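Local coordinates for protein modulator of the activity of Ets CG15085-PA (Drosophila melanogaster, PDB 1SV0) that binds the SAM domain of the Ets-family repressor Yan through its own SAM domain and probably relieves repression by taking Yan polymers apart, at residues C[71-74]-C[75-78]; C[9-12]-C[13-16]. One frame throughout, in Å; residues are numbered along the deposited sequence.

Contact 1 of 2, residues C[71-74]-C[75-78]; sequences DFRV and RLAR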
ATOM      1  N   ASP C  71      13.289  -9.599  -1.021  1.00 34.17           N
ATOM      2  CA  ASP C  71      14.197  -8.581  -0.504  1.00 33.79           C
ATOM      3  C   ASP C  71      13.549  -7.696   0.559  1.00 33.23           C
ATOM      4  O   ASP C  71      14.177  -7.383   1.577  1.00 30.88           O
ATOM      5  CB  ASP C  71      14.719  -7.719  -1.661  1.00 34.77           C
ATOM      6  CG  ASP C  71      15.837  -6.785  -1.241  1.00 37.81           C
ATOM      7  OD1 ASP C  71      15.550  -5.634  -0.838  1.00 39.01           O
ATOM      8  OD2 ASP C  71      17.012  -7.207  -1.313  1.00 38.67           O
ATOM      9  N   PHE C  72      12.297  -7.296   0.335  1.00 31.26           N
ATOM     10  CA  PHE C  72      11.602  -6.453   1.308  1.00 32.34           C
ATOM     11  C   PHE C  72      11.409  -7.193   2.635  1.00 33.81           C
ATOM     12  O   PHE C  72      11.611  -6.621   3.711  1.00 32.88           O
ATOM     13  CB  PHE C  72      10.236  -6.002   0.778  1.00 30.36           C
ATOM     14  CG  PHE C  72       9.586  -4.943   1.623  1.00 31.41           C
ATOM     15  CD1 PHE C  72       9.955  -3.609   1.494  1.00 30.89           C
ATOM     16  CD2 PHE C  72       8.623  -5.282   2.570  1.00 30.53           C
ATOM     17  CE1 PHE C  72       9.375  -2.624   2.292  1.00 33.38           C
ATOM     18  CE2 PHE C  72       8.032  -4.301   3.376  1.00 31.76           C
ATOM     19  CZ  PHE C  72       8.407  -2.975   3.237  1.00 31.22           C
ATOM     20  N   ARG C  73      11.017  -8.460   2.554  1.00 35.43           N
ATOM     21  CA  ARG C  73      10.809  -9.289   3.741  1.00 37.67           C
ATOM     22  C   ARG C  73      12.084  -9.422   4.575  1.00 37.48           C
ATOM     23  O   ARG C  73      12.039  -9.378   5.806  1.00 34.80           O
ATOM     24  CB  ARG C  73      10.318 -10.683   3.326  1.00 40.78           C
ATOM     25  CG  ARG C  73       8.844 -10.916   3.574  1.00 47.56           C
ATOM     26  CD  ARG C  73       8.007  -9.803   2.999  1.00 51.57           C
ATOM     27  NE  ARG C  73       6.611  -9.899   3.412  1.00 58.02           N
ATOM     28  CZ  ARG C  73       6.191  -9.841   4.672  1.00 60.20           C
ATOM     29  NH1 ARG C  73       7.056  -9.686   5.666  1.00 61.52           N
ATOM     30  NH2 ARG C  73       4.896  -9.937   4.940  1.00 62.42           N
ATOM     31  N   VAL C  74      13.216  -9.599   3.897  1.00 36.92           N
ATOM     32  CA  VAL C  74      14.497  -9.725   4.576  1.00 38.38           C
ATOM     33  C   VAL C  74      14.792  -8.440   5.344  1.00 38.65           C
ATOM     34  O   VAL C  74      15.185  -8.481   6.512  1.00 37.50           O
ATOM     35  CB  VAL C  74      15.643  -9.967   3.572  1.00 39.75           C
ATOM     36  CG1 VAL C  74      16.982  -9.950   4.300  1.00 41.02           C
ATOM     37  CG2 VAL C  74      15.437 -11.296   2.857  1.00 40.77           C
ATOM     38  N   ARG C  75      14.600  -7.303   4.682  1.00 36.95           N
ATOM     39  CA  ARG C  75      14.839  -6.012   5.311  1.00 36.01           C
ATOM     40  C   ARG C  75      13.916  -5.822   6.511  1.00 36.80           C
ATOM     41  O   ARG C  75      14.349  -5.377   7.576  1.00 35.16           O
ATOM     42  CB  ARG C  75      14.631  -4.877   4.301  1.00 33.97           C
ATOM     43  CG  ARG C  75      15.752  -4.741   3.276  1.00 34.58           C
ATOM     44  CD  ARG C  75      15.394  -3.735   2.191  1.00 32.42           C
ATOM     45  NE  ARG C  75      16.438  -3.621   1.176  1.00 33.90           N
ATOM     46  CZ  ARG C  75      17.425  -2.728   1.195  1.00 35.92           C
ATOM     47  NH1 ARG C  75      17.520  -1.846   2.184  1.00 33.29           N
ATOM     48  NH2 ARG C  75      18.320  -2.714   0.215  1.00 38.23           N
ATOM     49  N   LEU C  76      12.645  -6.172   6.340  1.00 36.71           N
ATOM     50  CA  LEU C  76      11.677  -6.032   7.417  1.00 38.15           C
ATOM     51  C   LEU C  76      12.027  -6.961   8.585  1.00 39.61           C
ATOM     52  O   LEU C  76      12.009  -6.550   9.746  1.00 39.03           O
ATOM     53  CB  LEU C  76      10.271  -6.346   6.902  1.00 37.32           C
ATOM     54  CG  LEU C  76       9.126  -6.264   7.920  1.00 38.19           C
ATOM     55  CD1 LEU C  76       9.051  -4.863   8.516  1.00 38.06           C
ATOM     56  CD2 LEU C  76       7.814  -6.621   7.233  1.00 39.29           C
ATOM     57  N   ALA C  77      12.355  -8.206   8.269  1.00 42.00           N
ATOM     58  CA  ALA C  77      12.702  -9.184   9.297  1.00 46.26           C
ATOM     59  C   ALA C  77      13.798  -8.667  10.217  1.00 47.70           C
ATOM     60  O   ALA C  77      13.596  -8.573  11.426  1.00 48.33           O
ATOM     61  CB  ALA C  77      13.133 -10.500   8.652  1.00 45.46           C
ATOM     62  N   ARG C  78      14.950  -8.314   9.651  1.00 50.54           N
ATOM     63  CA  ARG C  78      16.051  -7.830  10.476  1.00 54.92           C
ATOM     64  C   ARG C  78      15.662  -6.580  11.256  1.00 55.77           C
ATOM     65  O   ARG C  78      16.126  -6.374  12.376  1.00 55.83           O
ATOM     66  CB  ARG C  78      17.302  -7.554   9.630  1.00 57.94           C
ATOM     67  CG  ARG C  78      17.241  -6.310   8.767  1.00 62.55           C
ATOM     68  CD  ARG C  78      18.617  -5.935   8.202  1.00 67.21           C
ATOM     69  NE  ARG C  78      19.104  -6.846   7.164  1.00 70.85           N
ATOM     70  CZ  ARG C  78      19.685  -8.023   7.388  1.00 72.53           C
ATOM     71  NH1 ARG C  78      19.867  -8.461   8.628  1.00 74.26           N
ATOM     72  NH2 ARG C  78      20.089  -8.766   6.366  1.00 72.69           N
TER
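With chi1 at -171°, the carboxylate of Asp-71 swings to the side of its own carbonyl carbon, and Arg-75, one helical turn on, sets CG beside its own N and runs extended from CG to NE; together these torsions bring carboxylate and guanidinium together at a slant. NE donates to OD1 of Asp-71 across 3.0 Å, a salt bridge in which the oxygen lies in the guanidinium plane, at its edge, and is met on its syn side, somewhat out of the carboxylate plane. The two flat groups are turned 48° against each other, and NE is the nitrogen that bonds to this acid. OD1 also accepts from the indole NE1 of Trp-22 on helix 16-30, while NH2 of Arg-75 reaches Asp-5 in a second salt bridge. An aspartate four residues before an arginine suits this place, because the short acid stays near the backbone and the long base can stretch past it toward the N-terminal arm.

Beneath the side chains runs the regular i to i+4 ladder of helix 65-80: N of Leu-76 bonds to O of Phe-72 at 2.9 Å, and N of Ala-77 to O of Arg-73 at 2.7 Å. Phe-72 and Leu-76 form the buried stripe of this helix, both resting on Cys-50 of helix 46-51. On the flank, Arg-73 and Leu-76 lie alongside each other, and NH1 of Arg-73 comes 3.5 Å from CD2 of Leu-76, a methyl group packed against the guanidinium end of the arm.

The chemistry implies a polar seam beside an oily one: with Trp-22 and Arg-75 both donating to it, OD1 of Asp-71 is probably stabilised as an anion, tying helix 65-80 to helix 16-30.

Contact 2 of 2, residues C[9-12]-C[13-16]; sequences LDPR and DWTR
The backbone hydrogen bonds across 9-12 and 13-16 form a tight turn: N of Asp-13 donates to O of Asp-10 at 2.8 Å, and N of Trp-14 to O of Pro-11 at 3.1 Å. Both link residues three apart, as in a 3-10 turn. One water bridges the turn's exit, donating to O of Arg-12 and to O of Trp-14.

The charged groups centre on Asp-10. Its OD1 takes the backbone N of Arg-12, closing an Asx turn, and also NE of the same residue at 3.0 Å, nearly straight at 169°; NH2 meets OD2 at 2.9 Å. Arg-12 bends at chi3 (-64°) to present this side-on, two-nitrogen grip. Were an alanine here instead of Asp-10, the Arg-12 guanidinium would lose both acceptors and is likely to turn more freely, and its backbone N would probably lack the Asx-turn partner. Asp-13 brings a like charge close, its OD2 4.4 Å from OD2 of Asp-10.

In the SAM fold this segment leads into helix 16-30, with Thr-15 as its N-cap; N of Arg-16 bonds to Asp-30 of the Yan (pokkuri) chain, placing the helix start at the partner's surface.

A CH-pi contact lies within the turn. CA of Pro-11 sits 3.6 Å from the centroid of the five-membered ring of Trp-14, almost exactly on the ring normal. Proline suits this spot because its ring fixes phi for the turn while its carbons pack on Phe-72 and Arg-75 of helix 65-80. The indole NE1 of Trp-14 donates to O of Pro-8.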
ATOM      1  N   LEU C   9      17.182   1.967   7.430  1.00 36.24           N
ATOM      2  CA  LEU C   9      17.335   0.574   7.830  1.00 37.54           C
ATOM      3  C   LEU C   9      16.002  -0.116   8.090  1.00 37.49           C
ATOM      4  O   LEU C   9      15.850  -1.295   7.790  1.00 38.84           O
ATOM      5  CB  LEU C   9      18.210   0.491   9.086  1.00 38.89           C
ATOM      6  CG  LEU C   9      19.605   1.094   8.908  1.00 39.70           C
ATOM      7  CD1 LEU C   9      20.349   1.139  10.248  1.00 40.85           C
ATOM      8  CD2 LEU C   9      20.366   0.271   7.879  1.00 39.79           C
ATOM      9  N   ASP C  10      15.038   0.613   8.650  1.00 37.76           N
ATOM     10  CA  ASP C  10      13.722   0.036   8.932  1.00 38.04           C
ATOM     11  C   ASP C  10      12.780   0.365   7.769  1.00 36.14           C
ATOM     12  O   ASP C  10      12.382   1.512   7.598  1.00 35.68           O
ATOM     13  CB  ASP C  10      13.151   0.618  10.229  1.00 37.62           C
ATOM     14  CG  ASP C  10      11.951  -0.165  10.747  1.00 40.10           C
ATOM     15  OD1 ASP C  10      11.203  -0.744   9.929  1.00 37.97           O
ATOM     16  OD2 ASP C  10      11.752  -0.195  11.984  1.00 43.94           O
ATOM     17  N   PRO C  11      12.410  -0.643   6.963  1.00 37.63           N
ATOM     18  CA  PRO C  11      11.516  -0.495   5.803  1.00 36.78           C
ATOM     19  C   PRO C  11      10.174   0.169   6.146  1.00 37.91           C
ATOM     20  O   PRO C  11       9.506   0.743   5.276  1.00 35.47           O
ATOM     21  CB  PRO C  11      11.329  -1.931   5.326  1.00 37.22           C
ATOM     22  CG  PRO C  11      12.592  -2.599   5.746  1.00 39.84           C
ATOM     23  CD  PRO C  11      12.815  -2.050   7.130  1.00 36.52           C
ATOM     24  N   ARG C  12       9.780   0.076   7.413  1.00 36.27           N
ATOM     25  CA  ARG C  12       8.529   0.676   7.860  1.00 36.38           C
ATOM     26  C   ARG C  12       8.632   2.195   7.907  1.00 35.00           C
ATOM     27  O   ARG C  12       7.625   2.892   7.982  1.00 34.58           O
ATOM     28  CB  ARG C  12       8.145   0.115   9.233  1.00 37.99           C
ATOM     29  CG  ARG C  12       7.790  -1.361   9.189  1.00 39.02           C
ATOM     30  CD  ARG C  12       7.626  -1.957  10.585  1.00 43.27           C
ATOM     31  NE  ARG C  12       8.877  -1.926  11.337  1.00 45.37           N
ATOM     32  CZ  ARG C  12       9.057  -2.515  12.517  1.00 47.81           C
ATOM     33  NH1 ARG C  12       8.061  -3.184  13.084  1.00 47.92           N
ATOM     34  NH2 ARG C  12      10.236  -2.444  13.126  1.00 47.73           N
ATOM     35  N   ASP C  13       9.853   2.716   7.856  1.00 34.92           N
ATOM     36  CA  ASP C  13      10.041   4.159   7.868  1.00 34.73           C
ATOM     37  C   ASP C  13      10.151   4.698   6.440  1.00 32.81           C
ATOM     38  O   ASP C  13      10.290   5.899   6.237  1.00 31.38           O
ATOM     39  CB  ASP C  13      11.310   4.545   8.638  1.00 37.62           C
ATOM     40  CG  ASP C  13      11.247   4.161  10.106  1.00 41.80           C
ATOM     41  OD1 ASP C  13      10.125   4.050  10.648  1.00 43.24           O
ATOM     42  OD2 ASP C  13      12.325   3.993  10.720  1.00 43.60           O
ATOM     43  N   TRP C  14      10.076   3.812   5.454  1.00 30.87           N
ATOM     44  CA  TRP C  14      10.202   4.228   4.056  1.00 29.24           C
ATOM     45  C   TRP C  14       9.042   5.070   3.524  1.00 29.04           C
ATOM     46  O   TRP C  14       7.871   4.722   3.697  1.00 29.51           O
ATOM     47  CB  TRP C  14      10.362   3.001   3.145  1.00 28.07           C
ATOM     48  CG  TRP C  14      11.690   2.296   3.232  1.00 27.40           C
ATOM     49  CD1 TRP C  14      12.736   2.597   4.065  1.00 29.37           C
ATOM     50  CD2 TRP C  14      12.110   1.165   2.455  1.00 28.01           C
ATOM     51  NE1 TRP C  14      13.779   1.723   3.852  1.00 27.06           N
ATOM     52  CE2 TRP C  14      13.422   0.835   2.871  1.00 27.37           C
ATOM     53  CE3 TRP C  14      11.505   0.396   1.448  1.00 27.45           C
ATOM     54  CZ2 TRP C  14      14.140  -0.233   2.316  1.00 28.72           C
ATOM     55  CZ3 TRP C  14      12.220  -0.668   0.894  1.00 28.72           C
ATOM     56  CH2 TRP C  14      13.524  -0.972   1.331  1.00 28.77           C
ATOM     57  N   THR C  15       9.368   6.182   2.880  1.00 26.63           N
ATOM     58  CA  THR C  15       8.337   7.021   2.267  1.00 27.24           C
ATOM     59  C   THR C  15       8.171   6.440   0.864  1.00 25.03           C
ATOM     60  O   THR C  15       8.800   5.438   0.530  1.00 22.40           O
ATOM     61  CB  THR C  15       8.803   8.465   2.114  1.00 27.97           C
ATOM     62  OG1 THR C  15       9.990   8.478   1.309  1.00 27.86           O
ATOM     63  CG2 THR C  15       9.098   9.091   3.492  1.00 31.29           C
ATOM     64  N   ARG C  16       7.337   7.058   0.038  1.00 26.22           N
ATOM     65  CA  ARG C  16       7.160   6.555  -1.318  1.00 26.13           C
ATOM     66  C   ARG C  16       8.477   6.756  -2.057  1.00 25.29           C
ATOM     67  O   ARG C  16       8.907   5.892  -2.828  1.00 25.43           O
ATOM     68  CB  ARG C  16       6.031   7.305  -2.033  1.00 28.81           C
ATOM     69  CG  ARG C  16       5.771   6.816  -3.450  1.00 32.60           C
ATOM     70  CD  ARG C  16       4.459   7.370  -3.969  1.00 36.07           C
ATOM     71  NE  ARG C  16       4.548   8.789  -4.264  1.00 40.26           N
ATOM     72  CZ  ARG C  16       3.497   9.577  -4.440  1.00 43.41           C
ATOM     73  NH1 ARG C  16       2.267   9.081  -4.342  1.00 45.65           N
ATOM     74  NH2 ARG C  16       3.676  10.860  -4.714  1.00 43.80           N
TER
HETATM   75  O   HOH W   1       6.216   3.854   5.641  1.00 34.37           O

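How the contacts relate
The turn of contact 2 comes first along the chain, in the loop that leads into helix 16-30, whereas contact 1 lies within helix 65-80 near the C-terminus; their centres are 11 Å apart. The N-terminal turn packs directly against the last helix: CG of Pro-11 touches CB of Arg-75 at 3.4 Å, and CD of Arg-75 meets CH2 of Trp-14 at the same distance. CE1 of Phe-72 packs against CB of Pro-11. The two ends of the all-helical SAM domain are thus brought together, and helix 65-80 packs on the turn just before helix 16-30, whose start meets the Yan chain.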